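Local coordinates for protein periplasmic chaperone Spy (Escherichia coli, PDB 5WO2) that acts as an ATP-independent periplasmic chaperone that limits protein aggregation and lets substrate proteins fold while bound to its cradle-shaped homodimer, at residues Phe46-Val49 against Lys50-Gln54; Met70-Gln73 against Asn74-Asn78; Asn78-Thr81 against Pro82-Lys86; Asn89-Phe92 against Glu93-Leu96. All blocks are in the same frame, centred on the assembly; numbering follows the deposited sequence.

How the contacts relate
All four contacts are local ones, along the chain's last two helices. Contacts 1 and 2 lie near the two ends of helix 48-77, their centres about 35 Å apart and on opposite sides of the chain's centre. Contact 3 shares Asn-78 with contact 2 and turns the chain into helix 82-94, whose last turn is contact 4. The centres of contacts 2, 3 and 4 lie about 11 to 14 Å from one another, and Tyr-77 OH of contact 2 meets Asn-89 ND2 of contact 4. Contacts 1, 2 and 4 touch the second subunit broadly, and contact 3 through Asn-78; in contact 4 Glu-93 and His-38 of that subunit share a zinc ion.

Contact 1 (Phe46-Val49 against Lys50-Gln54); sequences FDKV and KAEAQ
Asp-47 and Lys-50 meet where the chain enters helix 48-77, and the first three i to i+4 backbone bonds run from Ala-51 N to Asp-47 O, from Glu-52 N to Lys-48 O and from Ala-53 N to Val-49 O. Asp-47 is the N-cap. With its CG anti to the backbone N (chi1 -173°), the carboxylate folds forward over the first turn, and OD1 accepts from Lys-50 N at 3.1 Å. The bond is nearly straight at the hydrogen, 165°, but reaches OD1 from well above the carboxylate plane. The other oxygen, OD2, lies against the aliphatic part of Lys-50, 3.4 Å from CE, while the ammonium NZ stands at 4.0 Å in a long salt bridge. Phe-46 comes just before the cap, and its ring reaches forward so that CZ lies 3.7 Å from Ala-51 CB; the small methyl suits this buried position, which also packs on Leu-67 of the second subunit. Glu-52 lays CG 3.3 Å from Lys-48 O, and its carboxylate pairs with Lys-63 of the second subunit. Aspartate is apt at an N-cap because its short carboxylate can accept from an amide of the first turn, and its negative charge would be expected to interact favourably with the positive end of the helix dipole, while Lys-50 probably offsets part of that charge.

Contact 2 (Met70-Gln73 against Asn74-Asn78); sequences METQ and NKIYN
Glu-71 and Lys-75, one helical turn apart, run side by side and pair at their ends: OE2 of Glu-71 lies 3.2 Å from NZ of Lys-75, a salt bridge whose hydrogen bond is weak. A zinc ion also lies about 3 Å from the nearest side-chain atom of Glu-71. The aliphatic parts touch, with Glu-71 CG 3.7 Å from Lys-75 CE. The lysine is extended until its last torsion, where a bend (chi4 -45°) turns NZ to the carboxylate; its CG rests 3.4 Å from Glu-71 O. Next round the helix, Gln-73 and Ile-76 also lie alongside each other, the amide NE2 4.1 Å from Ile-76 CD1. Ile-76 sets CG1 3.4 Å from Thr-72 O, its branched chain suiting a buried place against Ile-18 of helix 9-21. Beneath these side chains, regular backbone bonds hold the spacing, and that from Tyr-77 N to Gln-73 O is almost straight, 174°. At the helix end Asn-78 N and Asn-78 ND2 both grip Asn-74 O, from opposite faces of the carbonyl plane. Asn-78 ND2 lies 3.0 Å from Asn-74 O and also reaches Ser-43 O of the second subunit, so one short amide serves both the last turn and the dimer. Asn-74 and Glu-71 pack on Phe-46 of that subunit, and Tyr-77 meets Phe-88 edge-to-face. The pattern is an i to i+4 acid-lysine pair on a helix, followed by an asparagine that bonds back to the last turn, at the C-terminal end of the long helix in the Spy cradle.

Contact 3 (Asn78-Thr81 against Pro82-Lys86); sequences NILT and PEQKK
Thr-81 and Gln-84 grip each other in both directions, the reciprocal pairing of a capping box, with glutamine rather than the more familiar glutamate as the returning side chain. Gln-84 N donates to Thr-81 OG1 at 3.0 Å, while Thr-81 N donates to Gln-84 OE1 at 2.8 Å. This second bond is nearly straight, 171°, and arrives in the plane of the amide on a lone pair of OE1. The threonine hydroxyl stands between its own backbone N and carbonyl carbon (chi1 68°), which points OG1 at the first turn and places CG2 3.4 Å from Gln-84 OE1. A neutral amide suits the returning position because OE1 can accept here while NE2 donates elsewhere, to Leu-5 O. Pro-82 takes the first helical place, where its missing N-H costs no helix bond. The regular ladder then starts with Lys-85 N to Thr-81 O. Leu-80, buried just before the cap, lays CB 3.8 Å from Lys-85 CG and CD2 3.8 Å from Gln-84 OE1. The extended lysine runs back along the loop, its CE 3.5 Å from Leu-80 O, and a water lies between NZ and Asn-78 OD1, rather close to the latter, while Asn-78 ND2 is held by Ser-43 O of the second subunit. These bonds lie in the connection between helix 48-77 and helix 82-94. Helix 9-21 packs against it: Gln-11 donates to both Gln-84 OE1 and Ile-79 O, and Ile-15 packs on Ile-79.

Contact 4 (Asn89-Phe92 against Glu93-Leu96); sequences NANF and EKRL. With ZN (zinc ion), chain J.
Glu-93 sets CG beside its backbone N (chi1 -55°) and then bends at chi2 (-54°), which folds the carboxylate back over the preceding turn, where CG lies 3.4 Å from Asn-89 O and OE2 binds a zinc ion at 2.1 Å. OE1 stands farther from the metal, at 2.7 Å, so the carboxylate grips it unevenly. The zinc also lies 4.0 Å from Phe-92 CD1. Lys-94 bends at chi3 and crosses Asn-91 so that NZ comes 3.5 Å from OD1 in a weak hydrogen bond; the stronger partner of OD1 is Gln-87. Arg-95 doubles back, its guanidinium plane 71° from that of the Phe-92 ring. One guanidinium face lies over the backbone of Asn-91 and Phe-92, and NH2 stands 3.5 Å from Asn-91 CB. A water lies unusually close to Asn-91 ND2 and bonds weakly to Arg-95 NH2, while Asp-4 takes a further bond from ND2. Such an amide suits a buried turn because it offers an acceptor and a donor at once. The backbone is loosening here: Lys-94 N bonds to Asn-91 O, and Arg-95 N to Phe-92 O, both three residues back, and Glu-93 N makes only weak bonds. This is the last turn of helix 82-94. Asn-89 ND2 bonds to Tyr-77 OH of helix 48-77 and its OD1 to His-38 of the second subunit; the same histidine joins Glu-93 on the zinc and stacks on Phe-92, whose ring also meets Arg-34 of that subunit in a cation-pi contact.

Contact 1 (Phe46-Val49 against Lys50-Gln54)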
loop_
_atom_site.group_PDB
_atom_site.type_symbol
_atom_site.label_atom_id
_atom_site.label_comp_id
_atom_site.label_asym_id
_atom_site.label_seq_id
_atom_site.Cartn_x
_atom_site.Cartn_y
_atom_site.Cartn_z
ATOM N N PHE B 46 16.938 -12.590 10.655
ATOM C CA PHE B 46 15.844 -12.499 9.689
ATOM C C PHE B 46 15.402 -13.902 9.306
ATOM O O PHE B 46 16.206 -14.725 8.882
ATOM C CB PHE B 46 16.292 -11.743 8.454
ATOM C CG PHE B 46 15.226 -11.628 7.387
ATOM C CD1 PHE B 46 14.110 -10.883 7.615
ATOM C CD2 PHE B 46 15.378 -12.235 6.164
ATOM C CE1 PHE B 46 13.125 -10.779 6.619
ATOM C CE2 PHE B 46 14.431 -12.140 5.188
ATOM C CZ PHE B 46 13.280 -11.421 5.415
ATOM N N ASP B 47 14.111 -14.169 9.459
ATOM C CA ASP B 47 13.557 -15.471 9.151
ATOM C C ASP B 47 12.767 -15.414 7.848
ATOM O O ASP B 47 11.636 -15.001 7.843
ATOM C CB ASP B 47 12.677 -15.905 10.315
ATOM C CG ASP B 47 12.167 -17.327 10.191
ATOM O OD1 ASP B 47 11.913 -17.872 9.086
ATOM O OD2 ASP B 47 11.999 -17.919 11.264
ATOM N N LYS B 48 13.366 -15.858 6.754
ATOM C CA LYS B 48 12.770 -15.607 5.449
ATOM C C LYS B 48 11.463 -16.342 5.311
ATOM O O LYS B 48 10.517 -15.778 4.809
ATOM C CB LYS B 48 13.705 -16.007 4.334
ATOM C CG LYS B 48 13.217 -15.642 2.941
ATOM C CD LYS B 48 14.402 -15.851 2.034
ATOM C CE LYS B 48 14.111 -15.652 0.570
ATOM N NZ LYS B 48 15.503 -15.546 -0.076
ATOM N N VAL B 49 11.415 -17.581 5.800
ATOM C CA VAL B 49 10.184 -18.375 5.592
ATOM C C VAL B 49 9.036 -17.756 6.374
ATOM O O VAL B 49 7.915 -17.673 5.895
ATOM C CB VAL B 49 10.387 -19.858 5.994
ATOM C CG1 VAL B 49 9.057 -20.643 5.963
ATOM C CG2 VAL B 49 11.396 -20.465 5.033
ATOM N N LYS B 50 9.333 -17.264 7.566
ATOM C CA LYS B 50 8.341 -16.553 8.348
ATOM C C LYS B 50 7.923 -15.256 7.658
ATOM O O LYS B 50 6.755 -14.894 7.633
ATOM C CB LYS B 50 8.916 -16.274 9.740
ATOM C CG LYS B 50 7.858 -15.871 10.722
ATOM C CD LYS B 50 8.389 -15.937 12.163
ATOM C CE LYS B 50 8.960 -17.318 12.551
ATOM N NZ LYS B 50 8.165 -18.493 12.036
ATOM N N ALA B 51 8.887 -14.557 7.079
ATOM C CA ALA B 51 8.555 -13.327 6.363
ATOM C C ALA B 51 7.684 -13.633 5.165
ATOM O O ALA B 51 6.726 -12.905 4.878
ATOM C CB ALA B 51 9.860 -12.614 5.949
ATOM N N GLU B 52 7.975 -14.712 4.472
ATOM C CA GLU B 52 7.144 -15.079 3.334
ATOM C C GLU B 52 5.698 -15.355 3.771
ATOM O O GLU B 52 4.746 -15.011 3.055
ATOM C CB GLU B 52 7.709 -16.286 2.610
ATOM C CG GLU B 52 9.008 -15.954 1.865
ATOM C CD GLU B 52 9.641 -17.167 1.165
ATOM O OE1 GLU B 52 9.851 -18.210 1.812
ATOM O OE2 GLU B 52 9.986 -17.033 -0.025
ATOM N N ALA B 53 5.528 -15.987 4.935
ATOM C CA ALA B 53 4.174 -16.252 5.391
ATOM C C ALA B 53 3.401 -14.964 5.705
ATOM O O ALA B 53 2.211 -14.840 5.382
ATOM C CB ALA B 53 4.195 -17.196 6.618
ATOM N N GLN B 54 4.102 -14.001 6.282
ATOM C CA GLN B 54 3.535 -12.678 6.602
ATOM C C GLN B 54 3.128 -11.978 5.336
ATOM O O GLN B 54 2.023 -11.429 5.248
ATOM C CB GLN B 54 4.538 -11.808 7.373
ATOM C CG GLN B 54 3.904 -10.577 8.009
ATOM C CD GLN B 54 3.802 -9.377 7.073
ATOM O OE1 GLN B 54 4.484 -9.319 6.039
ATOM N NE2 GLN B 54 2.946 -8.402 7.438
#

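Contact 2 (Met70-Gln73 against Asn74-Asn78)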
loop_
_atom_site.group_PDB
_atom_site.type_symbol
_atom_site.label_atom_id
_atom_site.label_comp_id
_atom_site.label_asym_id
_atom_site.label_seq_id
_atom_site.Cartn_x
_atom_site.Cartn_y
_atom_site.Cartn_z
ATOM N N MET B 70 -11.373 -0.301 -5.943
ATOM C CA MET B 70 -11.736 -0.239 -7.367
ATOM C C MET B 70 -13.227 -0.259 -7.540
ATOM O O MET B 70 -13.716 0.415 -8.448
ATOM C CB MET B 70 -11.068 -1.357 -8.180
ATOM C CG MET B 70 -9.501 -1.179 -8.183
ATOM S SD MET B 70 -8.731 -2.225 -9.450
ATOM C CE MET B 70 -8.667 -3.665 -8.494
ATOM N N GLU B 71 -13.962 -0.992 -6.686
ATOM C CA GLU B 71 -15.396 -1.053 -6.883
ATOM C C GLU B 71 -15.976 0.307 -6.598
ATOM O O GLU B 71 -16.850 0.763 -7.327
ATOM C CB GLU B 71 -16.091 -2.096 -6.014
ATOM C CG GLU B 71 -17.602 -2.126 -6.282
ATOM C CD GLU B 71 -18.321 -3.386 -5.819
ATOM O OE1 GLU B 71 -17.718 -4.245 -5.166
ATOM O OE2 GLU B 71 -19.532 -3.519 -6.116
ATOM N N THR B 72 -15.488 0.954 -5.550
ATOM C CA THR B 72 -15.946 2.287 -5.164
ATOM C C THR B 72 -15.651 3.305 -6.265
ATOM O O THR B 72 -16.528 4.066 -6.647
ATOM C CB THR B 72 -15.292 2.709 -3.827
ATOM O OG1 THR B 72 -15.714 1.798 -2.805
ATOM C CG2 THR B 72 -15.700 4.090 -3.407
ATOM N N GLN B 73 -14.431 3.311 -6.791
ATOM C CA GLN B 73 -14.097 4.247 -7.852
ATOM C C GLN B 73 -14.910 4.003 -9.125
ATOM O O GLN B 73 -15.299 4.941 -9.828
ATOM C CB GLN B 73 -12.620 4.165 -8.166
ATOM C CG GLN B 73 -11.751 4.607 -6.973
ATOM C CD GLN B 73 -11.926 6.062 -6.670
ATOM O OE1 GLN B 73 -11.772 6.906 -7.552
ATOM N NE2 GLN B 73 -12.292 6.372 -5.433
ATOM N N ASN B 74 -15.156 2.735 -9.439
ATOM C CA ASN B 74 -16.020 2.397 -10.565
ATOM C C ASN B 74 -17.433 2.939 -10.339
ATOM O O ASN B 74 -18.066 3.457 -11.255
ATOM C CB ASN B 74 -16.052 0.875 -10.771
ATOM C CG ASN B 74 -16.902 0.460 -11.929
ATOM O OD1 ASN B 74 -18.112 0.224 -11.784
ATOM N ND2 ASN B 74 -16.295 0.379 -13.105
ATOM N N LYS B 75 -17.931 2.823 -9.116
ATOM C CA LYS B 75 -19.297 3.283 -8.865
ATOM C C LYS B 75 -19.358 4.798 -9.047
ATOM O O LYS B 75 -20.341 5.344 -9.535
ATOM C CB LYS B 75 -19.760 2.883 -7.467
ATOM C CG LYS B 75 -20.223 1.424 -7.370
ATOM C CD LYS B 75 -20.768 1.084 -5.977
ATOM C CE LYS B 75 -20.854 -0.402 -5.775
ATOM N NZ LYS B 75 -21.455 -1.103 -6.956
ATOM N N ILE B 76 -18.294 5.480 -8.663
ATOM C CA ILE B 76 -18.234 6.924 -8.796
ATOM C C ILE B 76 -18.167 7.321 -10.265
ATOM O O ILE B 76 -18.957 8.140 -10.742
ATOM C CB ILE B 76 -17.021 7.471 -8.030
ATOM C CG1 ILE B 76 -17.276 7.338 -6.523
ATOM C CG2 ILE B 76 -16.734 8.927 -8.417
ATOM C CD1 ILE B 76 -16.141 7.729 -5.676
ATOM N N TYR B 77 -17.224 6.735 -10.989
ATOM C CA TYR B 77 -17.068 6.997 -12.408
ATOM C C TYR B 77 -18.432 6.948 -13.107
ATOM O O TYR B 77 -18.727 7.778 -13.948
ATOM C CB TYR B 77 -16.124 5.966 -13.021
ATOM C CG TYR B 77 -15.817 6.204 -14.485
ATOM C CD1 TYR B 77 -14.888 7.159 -14.866
ATOM C CD2 TYR B 77 -16.442 5.468 -15.485
ATOM C CE1 TYR B 77 -14.603 7.402 -16.198
ATOM C CE2 TYR B 77 -16.143 5.700 -16.849
ATOM C CZ TYR B 77 -15.209 6.648 -17.178
ATOM O OH TYR B 77 -14.856 6.899 -18.471
ATOM N N ASN B 78 -19.263 5.992 -12.728
ATOM C CA ASN B 78 -20.541 5.818 -13.423
ATOM C C ASN B 78 -21.674 6.722 -12.946
ATOM O O ASN B 78 -22.746 6.714 -13.541
ATOM C CB ASN B 78 -20.963 4.366 -13.337
ATOM C CG ASN B 78 -20.242 3.522 -14.342
ATOM O OD1 ASN B 78 -20.462 3.688 -15.543
ATOM N ND2 ASN B 78 -19.352 2.618 -13.874
#

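Contact 3 (Asn78-Thr81 against Pro82-Lys86)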
loop_
_atom_site.group_PDB
_atom_site.type_symbol
_atom_site.label_atom_id
_atom_site.label_comp_id
_atom_site.label_asym_id
_atom_site.label_seq_id
_atom_site.Cartn_x
_atom_site.Cartn_y
_atom_site.Cartn_z
ATOM N N ASN B 78 -19.263 5.992 -12.728
ATOM C CA ASN B 78 -20.541 5.818 -13.423
ATOM C C ASN B 78 -21.674 6.722 -12.946
ATOM O O ASN B 78 -22.746 6.714 -13.541
ATOM C CB ASN B 78 -20.963 4.366 -13.337
ATOM C CG ASN B 78 -20.242 3.522 -14.342
ATOM O OD1 ASN B 78 -20.462 3.688 -15.543
ATOM N ND2 ASN B 78 -19.352 2.618 -13.874
ATOM N N ILE B 79 -21.462 7.537 -11.918
ATOM C CA ILE B 79 -22.440 8.606 -11.660
ATOM C C ILE B 79 -22.100 9.881 -12.424
ATOM O O ILE B 79 -22.828 10.856 -12.328
ATOM C CB ILE B 79 -22.563 8.976 -10.161
ATOM C CG1 ILE B 79 -21.307 9.651 -9.625
ATOM C CG2 ILE B 79 -22.893 7.768 -9.341
ATOM C CD1 ILE B 79 -21.502 10.332 -8.298
ATOM N N LEU B 80 -20.988 9.891 -13.163
ATOM C CA LEU B 80 -20.505 11.117 -13.820
ATOM C C LEU B 80 -21.046 11.380 -15.223
ATOM O O LEU B 80 -21.369 10.445 -15.952
ATOM C CB LEU B 80 -18.976 11.090 -13.928
ATOM C CG LEU B 80 -18.134 10.987 -12.649
ATOM C CD1 LEU B 80 -16.646 10.882 -13.009
ATOM C CD2 LEU B 80 -18.390 12.149 -11.725
ATOM N N THR B 81 -21.115 12.666 -15.597
ATOM C CA THR B 81 -21.418 13.065 -16.980
ATOM C C THR B 81 -20.266 12.756 -17.928
ATOM O O THR B 81 -19.126 12.665 -17.493
ATOM C CB THR B 81 -21.685 14.556 -17.090
ATOM O OG1 THR B 81 -20.467 15.264 -16.832
ATOM C CG2 THR B 81 -22.767 14.994 -16.108
ATOM N N PRO B 82 -20.553 12.617 -19.232
ATOM C CA PRO B 82 -19.474 12.420 -20.206
ATOM C C PRO B 82 -18.328 13.411 -20.049
ATOM O O PRO B 82 -17.184 12.970 -19.992
ATOM C CB PRO B 82 -20.196 12.590 -21.541
ATOM C CG PRO B 82 -21.514 11.968 -21.266
ATOM C CD PRO B 82 -21.874 12.413 -19.859
ATOM N N GLU B 83 -18.600 14.712 -19.951
ATOM C CA GLU B 83 -17.503 15.658 -19.726
ATOM C C GLU B 83 -16.772 15.389 -18.390
ATOM O O GLU B 83 -15.552 15.491 -18.319
ATOM C CB GLU B 83 -18.008 17.116 -19.778
ATOM C CG GLU B 83 -19.322 17.357 -19.054
ATOM C CD GLU B 83 -20.571 17.169 -19.948
ATOM O OE1 GLU B 83 -21.082 18.187 -20.478
ATOM O OE2 GLU B 83 -21.044 16.015 -20.109
ATOM N N GLN B 84 -17.483 15.021 -17.328
ATOM C CA GLN B 84 -16.788 14.760 -16.066
ATOM C C GLN B 84 -15.925 13.477 -16.132
ATOM O O GLN B 84 -14.868 13.419 -15.507
ATOM C CB GLN B 84 -17.777 14.641 -14.910
ATOM C CG GLN B 84 -18.514 15.932 -14.495
ATOM C CD GLN B 84 -19.654 15.625 -13.524
ATOM O OE1 GLN B 84 -20.394 14.664 -13.715
ATOM N NE2 GLN B 84 -19.767 16.415 -12.458
ATOM N N LYS B 85 -16.369 12.458 -16.874
ATOM C CA LYS B 85 -15.556 11.245 -17.040
ATOM C C LYS B 85 -14.249 11.541 -17.788
ATOM O O LYS B 85 -13.205 11.003 -17.464
ATOM C CB LYS B 85 -16.320 10.168 -17.809
ATOM C CG LYS B 85 -17.481 9.544 -17.090
ATOM C CD LYS B 85 -18.253 8.577 -18.019
ATOM C CE LYS B 85 -19.391 7.905 -17.262
ATOM N NZ LYS B 85 -20.355 7.213 -18.148
ATOM N N LYS B 86 -14.311 12.402 -18.800
ATOM C CA LYS B 86 -13.086 12.788 -19.494
ATOM C C LYS B 86 -12.125 13.387 -18.496
ATOM O O LYS B 86 -10.937 13.118 -18.536
ATOM C CB LYS B 86 -13.343 13.792 -20.614
ATOM C CG LYS B 86 -14.021 13.208 -21.851
ATOM C CD LYS B 86 -13.682 14.017 -23.122
ATOM C CE LYS B 86 -14.108 15.491 -23.060
ATOM N NZ LYS B 86 -15.567 15.722 -23.388
HETATM O O HOH W 1 -19.418 4.435 -17.652
#

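Contact 4 (Asn89-Phe92 against Glu93-Leu96)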
loop_
_atom_site.group_PDB
_atom_site.type_symbol
_atom_site.label_atom_id
_atom_site.label_comp_id
_atom_site.label_asym_id
_atom_site.label_seq_id
_atom_site.Cartn_x
_atom_site.Cartn_y
_atom_site.Cartn_z
ATOM N N ASN B 89 -10.797 10.877 -16.100
ATOM C CA ASN B 89 -9.774 10.034 -16.734
ATOM C C ASN B 89 -8.464 10.814 -16.833
ATOM O O ASN B 89 -7.417 10.259 -16.614
ATOM C CB ASN B 89 -10.202 9.532 -18.104
ATOM C CG ASN B 89 -11.212 8.396 -18.009
ATOM O OD1 ASN B 89 -11.132 7.563 -17.132
ATOM N ND2 ASN B 89 -12.200 8.417 -18.885
ATOM N N ALA B 90 -8.528 12.105 -17.121
ATOM C CA ALA B 90 -7.294 12.885 -17.173
ATOM C C ALA B 90 -6.612 12.963 -15.807
ATOM O O ALA B 90 -5.377 12.814 -15.695
ATOM C CB ALA B 90 -7.590 14.268 -17.707
ATOM N N ASN B 91 -7.401 13.192 -14.763
ATOM C CA ASN B 91 -6.869 13.234 -13.403
ATOM C C ASN B 91 -6.229 11.936 -13.015
ATOM O O ASN B 91 -5.275 11.906 -12.259
ATOM C CB ASN B 91 -7.960 13.554 -12.390
ATOM C CG ASN B 91 -8.522 14.945 -12.545
ATOM O OD1 ASN B 91 -7.977 15.785 -13.261
ATOM N ND2 ASN B 91 -9.640 15.196 -11.869
ATOM N N PHE B 92 -6.796 10.844 -13.517
ATOM C CA PHE B 92 -6.331 9.519 -13.198
ATOM C C PHE B 92 -4.869 9.368 -13.644
ATOM O O PHE B 92 -4.053 8.725 -12.971
ATOM C CB PHE B 92 -7.245 8.459 -13.868
ATOM C CG PHE B 92 -7.072 7.059 -13.301
ATOM C CD1 PHE B 92 -6.057 6.226 -13.751
ATOM C CD2 PHE B 92 -7.913 6.580 -12.303
ATOM C CE1 PHE B 92 -5.858 4.927 -13.201
ATOM C CE2 PHE B 92 -7.734 5.286 -11.768
ATOM C CZ PHE B 92 -6.703 4.477 -12.209
ATOM N N GLU B 93 -4.544 9.958 -14.778
ATOM C CA GLU B 93 -3.199 9.830 -15.339
ATOM C C GLU B 93 -2.148 10.500 -14.452
ATOM O O GLU B 93 -0.982 10.132 -14.486
ATOM C CB GLU B 93 -3.154 10.459 -16.731
ATOM C CG GLU B 93 -4.198 9.894 -17.662
ATOM C CD GLU B 93 -4.134 8.381 -17.755
ATOM O OE1 GLU B 93 -3.035 7.782 -17.833
ATOM O OE2 GLU B 93 -5.214 7.809 -17.703
ATOM N N LYS B 94 -2.567 11.507 -13.688
ATOM C CA LYS B 94 -1.661 12.250 -12.821
ATOM C C LYS B 94 -1.521 11.651 -11.427
ATOM O O LYS B 94 -0.584 11.982 -10.702
ATOM C CB LYS B 94 -2.135 13.690 -12.707
ATOM C CG LYS B 94 -2.344 14.382 -14.054
ATOM C CD LYS B 94 -2.746 15.866 -13.924
ATOM C CE LYS B 94 -4.041 16.052 -13.121
ATOM N NZ LYS B 94 -4.835 17.270 -13.490
ATOM N N ARG B 95 -2.437 10.769 -11.050
ATOM C CA ARG B 95 -2.460 10.212 -9.700
ATOM C C ARG B 95 -1.724 8.896 -9.635
ATOM O O ARG B 95 -1.424 8.288 -10.665
ATOM C CB ARG B 95 -3.900 10.008 -9.206
ATOM C CG ARG B 95 -4.655 11.308 -8.940
ATOM C CD ARG B 95 -5.766 11.100 -7.920
ATOM N NE ARG B 95 -6.763 10.135 -8.383
ATOM C CZ ARG B 95 -7.838 10.454 -9.090
ATOM N NH1 ARG B 95 -8.689 9.501 -9.459
ATOM N NH2 ARG B 95 -8.080 11.724 -9.427
ATOM N N LEU B 96 -1.457 8.445 -8.414
ATOM C CA LEU B 96 -0.616 7.272 -8.205
ATOM C C LEU B 96 -1.337 6.189 -7.404
ATOM O O LEU B 96 -0.872 5.047 -7.333
ATOM C CB LEU B 96 0.681 7.695 -7.513
ATOM C CG LEU B 96 1.412 8.797 -8.289
ATOM C CD1 LEU B 96 2.400 9.514 -7.401
ATOM C CD2 LEU B 96 2.107 8.230 -9.525
HETATM ZN ZN ZN J . -4.847 5.741 -17.506
HETATM O O HOH W 2 -10.815 13.422 -10.473
#